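Local coordinates for protein HTH-type transcriptional activator ampR (Citrobacter freundii, PDB 3KOS) that regulates transcription of the AmpC beta-lactamase gene as a LysR-type DNA-binding regulator, of which this chain is the effector-binding domain, at residues S139-L143 and I154-F160; E114-W118 and G151-A155. One frame throughout, in Å; residues are numbered along the deposited sequence.

Contact 1: S139-L143 and I154-F160; sequences SVTML and IAPVRMF
Residues 139-143 form the first turn of helix 139-147, closed by Leu143 N to Ser139 O at 2.9 Å. Segment 154-160 begins as strand (154-156), tightens into a 3-10 turn held by Met159 N to Pro156 O and Phe160 N to Val157 O (both 3.0 Å), and finishes with Phe160 as N-cap of helix 161-165. The helix and strand axes approach to 9.2 Å with their N-to-C directions 131° apart (signed crossing -131°); the CA atoms of Ser139 and Ala155, at 6.4 Å, set the register.

Phe160 (chi1 m) turns its ring back toward the helix. Leu143 CG lies over one ring face, 3.7 Å from the centroid and 8° off the normal, a CH-pi contact. Ser139 CB is 3.6 Å from Phe160 CZ, and Val140 N meets the ring edge at 4.0 Å from CZ. Ala155 points its CB at the helix, touching Leu143 CD2 and Ser139 OG, each at 3.8 Å. Selenomethionine Met142, extended through chi1 and chi2 (both t) before chi3 turns m, brings SE to 3.4 Å from Ile154 O.

The joint ties the start of helix 139-147 to strand 153-156, which pairs with strand 73-86, inside a LysR substrate-binding domain. Val140 also packs on Glu144 of the second subunit. The two segments meet mainly through apolar side chains. Ser139 OG hydrogen-bonds a bound MES molecule, probably from the crystallisation liquor, which is consistent with a small-molecule pocket at this helix end.

Contact 2: E114-W118 and G151-A155; sequences EWALW and GVAIA
Helix 114-118, its first turn closed by Trp118 N to Glu114 O (3.0 Å), runs nearly perpendicular to strand 153-155: the axes cross at 83° and 10.0 Å, with Trp115 CA 7.6 Å from Ile154 CA. Val152 (chi1 t) presents CG1 to Trp115 CH2 at 3.7 Å, while its O lies 3.4 Å from Trp115 CZ2. Ala153 turns its CB away. Ile154 (t, t) is the buried centre: CG2 sits over the five-membered ring of Trp115 (chi1 m), 3.9 Å from the centroid, as a CH-pi contact, and CD1 reaches Trp118 CB at 3.6 Å. Water 1 donates to Ile154 O (2.7 Å) and weakly to Glu114 OE2 (2.9 Å), which also bonds Ser109. Ala155 again points its CB away from this helix. Ile154 thus plugs between two tryptophans, the helix-on-sheet packing of an alpha/beta sandwich. Trp115 NE1 ties the helix to strand 106-109 through Leu107 O, Trp118 NE1 bonds Thr175 O, and packing on Met83 and Pro85 covers strand 73-86.

Going from the N terminus, the chain enters helix 114-121, makes strand 133-136, turns through helix 139-147 and then reaches strand 153-156. Contact 2 closes the longer loop, 32 residues between its segments; contact 1 starts inside that loop and closes a shorter one of 10, ending further on at the start of helix 161-165. Both contacts end on the same strand and share Ile154 and Ala155. Side chains alternating along the strand divide it: Ile154 serves helix 114-121, whereas Ala153 and Ala155 serve helix 139-147, with Met142 SE 3.6 Å from Ala153 CB. Strand 153-156 is thus sandwiched between helices 114-121 and 139-147, an alpha/beta layering.

Contact 1: S139-L143 and I154-F160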
loop_
_atom_site.group_PDB
_atom_site.type_symbol
_atom_site.label_atom_id
_atom_site.label_comp_id
_atom_site.label_asym_id
_atom_site.label_seq_id
_atom_site.Cartn_x
_atom_site.Cartn_y
_atom_site.Cartn_z
ATOM N N SER A 139 -0.612 -6.082 -0.955
ATOM C CA SER A 139 -0.740 -6.489 -2.356
ATOM C C SER A 139 -0.889 -5.291 -3.269
ATOM O O SER A 139 -0.584 -5.378 -4.462
ATOM C CB SER A 139 -1.961 -7.404 -2.549
ATOM O OG SER A 139 -1.679 -8.705 -2.074
ATOM N N VAL A 140 -1.414 -4.188 -2.735
ATOM C CA VAL A 140 -1.582 -2.995 -3.559
ATOM C C VAL A 140 -0.200 -2.560 -4.045
ATOM O O VAL A 140 0.018 -2.322 -5.233
ATOM C CB VAL A 140 -2.234 -1.842 -2.778
ATOM C CG1 VAL A 140 -2.266 -0.587 -3.623
ATOM C CG2 VAL A 140 -3.661 -2.229 -2.364
ATOM N N THR A 141 0.732 -2.473 -3.104
ATOM C CA THR A 141 2.115 -2.105 -3.429
ATOM C C THR A 141 2.753 -3.159 -4.334
ATOM O O THR A 141 3.445 -2.833 -5.305
ATOM C CB THR A 141 2.939 -1.960 -2.136
ATOM O OG1 THR A 141 2.317 -0.972 -1.301
ATOM C CG2 THR A 141 4.387 -1.539 -2.446
HETATM N N MSE A 142 2.515 -4.429 -4.029
HETATM C CA MSE A 142 3.067 -5.503 -4.858
HETATM C C MSE A 142 2.639 -5.362 -6.326
HETATM O O MSE A 142 3.447 -5.567 -7.238
HETATM C CB MSE A 142 2.615 -6.870 -4.334
HETATM C CG MSE A 142 3.155 -8.005 -5.150
HETATM SE SE MSE A 142 2.273 -9.708 -4.680
HETATM C CE MSE A 142 2.631 -9.758 -2.753
ATOM N N LEU A 143 1.368 -5.036 -6.555
ATOM C CA LEU A 143 0.848 -4.955 -7.929
ATOM C C LEU A 143 1.329 -3.709 -8.662
ATOM O O LEU A 143 1.379 -3.689 -9.894
ATOM C CB LEU A 143 -0.686 -5.048 -7.967
ATOM C CG LEU A 143 -1.234 -6.465 -8.186
ATOM C CD1 LEU A 143 -0.922 -6.968 -9.589
ATOM C CD2 LEU A 143 -0.699 -7.447 -7.133
ATOM N N ILE A 154 2.006 -12.700 -6.955
ATOM C CA ILE A 154 0.912 -13.623 -6.701
ATOM C C ILE A 154 0.028 -12.983 -5.643
ATOM O O ILE A 154 0.501 -12.599 -4.567
ATOM C CB ILE A 154 1.415 -15.043 -6.312
ATOM C CG1 ILE A 154 0.229 -16.018 -6.189
ATOM C CG2 ILE A 154 2.264 -14.997 -5.041
ATOM C CD1 ILE A 154 0.652 -17.486 -6.067
ATOM N N ALA A 155 -1.256 -12.841 -5.960
ATOM C CA ALA A 155 -2.152 -12.051 -5.130
ATOM C C ALA A 155 -3.610 -12.401 -5.398
ATOM O O ALA A 155 -3.912 -13.099 -6.370
ATOM C CB ALA A 155 -1.904 -10.552 -5.370
ATOM N N PRO A 156 -4.522 -11.929 -4.534
ATOM C CA PRO A 156 -5.945 -12.230 -4.744
ATOM C C PRO A 156 -6.482 -11.567 -6.009
ATOM O O PRO A 156 -6.625 -10.346 -6.069
ATOM C CB PRO A 156 -6.616 -11.632 -3.508
ATOM C CG PRO A 156 -5.560 -11.692 -2.449
ATOM C CD PRO A 156 -4.280 -11.337 -3.205
ATOM N N VAL A 157 -6.796 -12.376 -7.008
ATOM C CA VAL A 157 -7.094 -11.841 -8.329
ATOM C C VAL A 157 -8.326 -10.931 -8.328
ATOM O O VAL A 157 -8.355 -9.931 -9.047
ATOM C CB VAL A 157 -7.271 -12.965 -9.379
ATOM C CG1 VAL A 157 -6.049 -13.870 -9.398
ATOM C CG2 VAL A 157 -8.498 -13.782 -9.091
ATOM N N ARG A 158 -9.334 -11.284 -7.540
ATOM C CA ARG A 158 -10.580 -10.517 -7.522
ATOM C C ARG A 158 -10.414 -9.119 -6.911
ATOM O O ARG A 158 -11.320 -8.282 -7.013
ATOM C CB ARG A 158 -11.698 -11.283 -6.802
HETATM N N MSE A 159 -9.281 -8.870 -6.259
HETATM C CA MSE A 159 -9.025 -7.540 -5.703
HETATM C C MSE A 159 -8.363 -6.624 -6.726
HETATM O O MSE A 159 -8.134 -5.438 -6.447
HETATM C CB MSE A 159 -8.172 -7.631 -4.432
HETATM C CG MSE A 159 -8.856 -8.358 -3.288
HETATM SE SE MSE A 159 -10.430 -7.335 -2.663
HETATM C CE MSE A 159 -11.780 -8.768 -2.735
ATOM N N PHE A 160 -8.060 -7.165 -7.911
ATOM C CA PHE A 160 -7.342 -6.397 -8.926
ATOM C C PHE A 160 -8.046 -6.385 -10.279
ATOM O O PHE A 160 -7.428 -6.207 -11.318
ATOM C CB PHE A 160 -5.871 -6.843 -9.002
ATOM C CG PHE A 160 -5.127 -6.556 -7.731
ATOM C CD1 PHE A 160 -4.730 -5.257 -7.437
ATOM C CD2 PHE A 160 -4.905 -7.553 -6.794
ATOM C CE1 PHE A 160 -4.090 -4.959 -6.238
ATOM C CE2 PHE A 160 -4.253 -7.264 -5.591
ATOM C CZ PHE A 160 -3.848 -5.972 -5.316
#

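Contact 2: E114-W118 and G151-A155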
loop_
_atom_site.group_PDB
_atom_site.type_symbol
_atom_site.label_atom_id
_atom_site.label_comp_id
_atom_site.label_asym_id
_atom_site.label_seq_id
_atom_site.Cartn_x
_atom_site.Cartn_y
_atom_site.Cartn_z
ATOM N N GLU A 114 4.076 -18.937 -0.415
ATOM C CA GLU A 114 3.045 -18.731 -1.438
ATOM C C GLU A 114 3.451 -19.298 -2.800
ATOM O O GLU A 114 2.663 -19.980 -3.466
ATOM C CB GLU A 114 2.718 -17.243 -1.582
ATOM C CG GLU A 114 1.964 -16.664 -0.398
ATOM C CD GLU A 114 1.836 -15.153 -0.479
ATOM O OE1 GLU A 114 2.658 -14.514 -1.167
ATOM O OE2 GLU A 114 0.915 -14.608 0.157
ATOM N N TRP A 115 4.675 -19.003 -3.225
ATOM C CA TRP A 115 5.148 -19.495 -4.516
ATOM C C TRP A 115 5.382 -21.006 -4.504
ATOM O O TRP A 115 5.047 -21.693 -5.462
ATOM C CB TRP A 115 6.394 -18.729 -4.981
ATOM C CG TRP A 115 6.016 -17.448 -5.654
ATOM C CD1 TRP A 115 6.183 -16.178 -5.173
ATOM C CD2 TRP A 115 5.360 -17.318 -6.921
ATOM N NE1 TRP A 115 5.675 -15.263 -6.074
ATOM C CE2 TRP A 115 5.168 -15.940 -7.155
ATOM C CE3 TRP A 115 4.915 -18.235 -7.877
ATOM C CZ2 TRP A 115 4.561 -15.458 -8.315
ATOM C CZ3 TRP A 115 4.314 -17.761 -9.029
ATOM C CH2 TRP A 115 4.139 -16.379 -9.239
ATOM N N ALA A 116 5.940 -21.518 -3.412
ATOM C CA ALA A 116 6.124 -22.956 -3.274
ATOM C C ALA A 116 4.776 -23.661 -3.413
ATOM O O ALA A 116 4.661 -24.672 -4.105
ATOM C CB ALA A 116 6.767 -23.288 -1.933
ATOM N N LEU A 117 3.751 -23.110 -2.775
ATOM C CA LEU A 117 2.430 -23.726 -2.798
ATOM C C LEU A 117 1.768 -23.645 -4.168
ATOM O O LEU A 117 1.167 -24.616 -4.619
ATOM C CB LEU A 117 1.526 -23.131 -1.715
ATOM C CG LEU A 117 2.013 -23.432 -0.292
ATOM C CD1 LEU A 117 1.306 -22.570 0.740
ATOM C CD2 LEU A 117 1.844 -24.918 0.035
ATOM N N TRP A 118 1.869 -22.502 -4.844
ATOM C CA TRP A 118 1.267 -22.409 -6.174
ATOM C C TRP A 118 1.950 -23.350 -7.168
ATOM O O TRP A 118 1.280 -24.065 -7.917
ATOM C CB TRP A 118 1.260 -20.968 -6.712
ATOM C CG TRP A 118 0.425 -20.836 -7.933
ATOM C CD1 TRP A 118 -0.926 -20.618 -7.986
ATOM C CD2 TRP A 118 0.866 -20.949 -9.284
ATOM N NE1 TRP A 118 -1.347 -20.578 -9.290
ATOM C CE2 TRP A 118 -0.266 -20.787 -10.107
ATOM C CE3 TRP A 118 2.112 -21.170 -9.883
ATOM C CZ2 TRP A 118 -0.187 -20.835 -11.495
ATOM C CZ3 TRP A 118 2.186 -21.220 -11.260
ATOM C CH2 TRP A 118 1.047 -21.055 -12.048
ATOM N N GLY A 151 8.679 -7.976 -11.503
ATOM C CA GLY A 151 8.635 -9.412 -11.325
ATOM C C GLY A 151 7.216 -9.906 -11.470
ATOM O O GLY A 151 6.313 -9.135 -11.804
ATOM N N VAL A 152 7.024 -11.198 -11.239
ATOM C CA VAL A 152 5.699 -11.795 -11.278
ATOM C C VAL A 152 5.146 -11.845 -9.859
ATOM O O VAL A 152 5.797 -12.359 -8.955
ATOM C CB VAL A 152 5.751 -13.215 -11.870
ATOM C CG1 VAL A 152 4.348 -13.845 -11.881
ATOM C CG2 VAL A 152 6.328 -13.169 -13.278
ATOM N N ALA A 153 3.958 -11.276 -9.676
ATOM C CA ALA A 153 3.310 -11.231 -8.371
ATOM C C ALA A 153 2.378 -12.425 -8.194
ATOM O O ALA A 153 2.015 -13.088 -9.156
ATOM C CB ALA A 153 2.508 -9.952 -8.248
ATOM N N ILE A 154 2.006 -12.700 -6.955
ATOM C CA ILE A 154 0.912 -13.623 -6.701
ATOM C C ILE A 154 0.028 -12.983 -5.643
ATOM O O ILE A 154 0.501 -12.599 -4.567
ATOM C CB ILE A 154 1.415 -15.043 -6.312
ATOM C CG1 ILE A 154 0.229 -16.018 -6.189
ATOM C CG2 ILE A 154 2.264 -14.997 -5.041
ATOM C CD1 ILE A 154 0.652 -17.486 -6.067
ATOM N N ALA A 155 -1.256 -12.841 -5.960
ATOM C CA ALA A 155 -2.152 -12.051 -5.130
ATOM C C ALA A 155 -3.610 -12.401 -5.398
ATOM O O ALA A 155 -3.912 -13.099 -6.370
ATOM C CB ALA A 155 -1.904 -10.552 -5.370
HETATM O O HOH W 1 0.441 -12.551 -1.867
#